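Local atomic coordinates of thymidylate synthase thyX (Helicobacter pylori, PDB entry 3N3Y), a protein that probably catalyses the FAD-dependent reductive methylation of dUMP to dTMP, with methylenetetrahydrofolate as methyl donor and NADPH as reductant, working as a homotetramer. Residues N139-V142 against L143-H147. Residues are numbered along the deposited sequence; the frame is centred on the assembly and turned at random.
Sequences NLRV and LLSEH
R141 and E146 reach for one another where helix 127-145 ends, but the guanidinium and carboxylate planes lie 65° apart and the salt bridge from R141 NH2 to E146 OE2 is long, 3.8 Å. From CB the arginine chain starts with CG anti to the backbone N (chi1 -173°); the bend at chi3 then turns its head alongside the next turn. NE hydrogen-bonds to a residue flanking the segments. NH1 lies 3.9 Å from S145 OG, too far to bond; OG makes a weak hydrogen bond to K101 O. NH2 has its stronger partner in E138, one turn back. L143 N and L144 N make regular i to i+4 bonds to N139 O and L140 O, a pattern that ends at V142 O, which takes several amides: E146 N at 3.0 Å, H147 N weakly, and S145 N from above the carbonyl plane. S145 N is shared, bonding weakly to R141 O as well. The H147 imidazole slants across V142, NE2 3.7 Å from V142 CG1. L140 CG meets L144 CD1 at 4.2 Å, with L100 covering both leucines. M132 of the second subunit packs on N139 and L143, placing this last turn at a subunit interface. E138 probably holds the arginine's charge more firmly than E146.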
loop_
_atom_site.group_PDB
_atom_site.type_symbol
_atom_site.label_atom_id
_atom_site.label_comp_id
_atom_site.label_asym_id
_atom_site.label_seq_id
_atom_site.Cartn_x
_atom_site.Cartn_y
_atom_site.Cartn_z
ATOM N N ASN A 139 -33.520 12.320 18.103
ATOM C CA ASN A 139 -32.658 12.682 19.234
ATOM C C ASN A 139 -31.416 13.473 18.820
ATOM O O ASN A 139 -31.035 14.432 19.499
ATOM C CB ASN A 139 -32.272 11.458 20.056
ATOM C CG ASN A 139 -33.432 10.941 20.888
ATOM O OD1 ASN A 139 -33.500 9.762 21.245
ATOM N ND2 ASN A 139 -34.356 11.822 21.184
ATOM N N LEU A 140 -30.798 13.070 17.707
ATOM C CA LEU A 140 -29.633 13.765 17.164
ATOM C C LEU A 140 -30.003 15.196 16.793
ATOM O O LEU A 140 -29.271 16.136 17.093
ATOM C CB LEU A 140 -29.110 13.039 15.918
ATOM C CG LEU A 140 -27.809 13.549 15.273
ATOM C CD1 LEU A 140 -26.673 13.509 16.280
ATOM C CD2 LEU A 140 -27.440 12.759 14.005
ATOM N N ARG A 141 -31.149 15.349 16.132
ATOM C CA ARG A 141 -31.637 16.668 15.736
ATOM C C ARG A 141 -31.819 17.565 16.957
ATOM O O ARG A 141 -31.373 18.706 16.964
ATOM C CB ARG A 141 -32.950 16.582 14.951
ATOM C CG ARG A 141 -33.381 17.925 14.393
ATOM C CD ARG A 141 -34.843 17.974 14.040
ATOM N NE ARG A 141 -35.728 17.794 15.194
ATOM C CZ ARG A 141 -36.129 18.775 16.001
ATOM N NH1 ARG A 141 -35.711 20.019 15.808
ATOM N NH2 ARG A 141 -36.946 18.506 17.011
ATOM N N VAL A 142 -32.461 17.032 17.991
ATOM C CA VAL A 142 -32.631 17.765 19.237
ATOM C C VAL A 142 -31.296 18.210 19.877
ATOM O O VAL A 142 -31.165 19.360 20.299
ATOM C CB VAL A 142 -33.507 16.972 20.228
ATOM C CG1 VAL A 142 -33.469 17.593 21.622
ATOM C CG2 VAL A 142 -34.956 16.891 19.703
ATOM N N LEU A 143 -30.306 17.319 19.936
ATOM C CA LEU A 143 -29.015 17.670 20.530
ATOM C C LEU A 143 -28.413 18.880 19.847
ATOM O O LEU A 143 -27.903 19.791 20.500
ATOM C CB LEU A 143 -28.025 16.511 20.433
ATOM C CG LEU A 143 -28.354 15.264 21.258
ATOM C CD1 LEU A 143 -27.404 14.120 20.876
ATOM C CD2 LEU A 143 -28.303 15.560 22.749
ATOM N N LEU A 144 -28.480 18.872 18.523
ATOM C CA LEU A 144 -27.900 19.922 17.701
ATOM C C LEU A 144 -28.701 21.223 17.690
ATOM O O LEU A 144 -28.128 22.307 17.548
ATOM C CB LEU A 144 -27.783 19.431 16.257
ATOM C CG LEU A 144 -26.840 18.264 16.009
ATOM C CD1 LEU A 144 -27.096 17.677 14.639
ATOM C CD2 LEU A 144 -25.403 18.721 16.149
ATOM N N SER A 145 -30.021 21.105 17.820
ATOM C CA SER A 145 -30.928 22.180 17.445
ATOM C C SER A 145 -31.468 22.951 18.638
ATOM O O SER A 145 -31.673 24.163 18.574
ATOM C CB SER A 145 -32.089 21.613 16.633
ATOM O OG SER A 145 -32.875 22.651 16.082
ATOM N N GLU A 146 -31.703 22.244 19.730
ATOM C CA GLU A 146 -32.269 22.867 20.905
ATOM C C GLU A 146 -31.193 23.118 21.958
ATOM O O GLU A 146 -31.184 24.160 22.604
ATOM C CB GLU A 146 -33.426 22.014 21.436
ATOM C CG GLU A 146 -34.357 21.540 20.305
ATOM C CD GLU A 146 -35.762 21.163 20.784
ATOM O OE1 GLU A 146 -35.995 21.180 22.015
ATOM O OE2 GLU A 146 -36.631 20.853 19.925
ATOM N N HIS A 147 -30.263 22.185 22.108
ATOM C CA HIS A 147 -29.191 22.354 23.090
ATOM C C HIS A 147 -27.903 22.907 22.470
ATOM O O HIS A 147 -26.942 23.205 23.177
ATOM C CB HIS A 147 -28.914 21.029 23.793
ATOM C CG HIS A 147 -30.149 20.348 24.284
ATOM N ND1 HIS A 147 -30.836 20.771 25.401
ATOM C CD2 HIS A 147 -30.826 19.276 23.809
ATOM C CE1 HIS A 147 -31.883 19.988 25.595
ATOM N NE2 HIS A 147 -31.901 19.071 24.643
#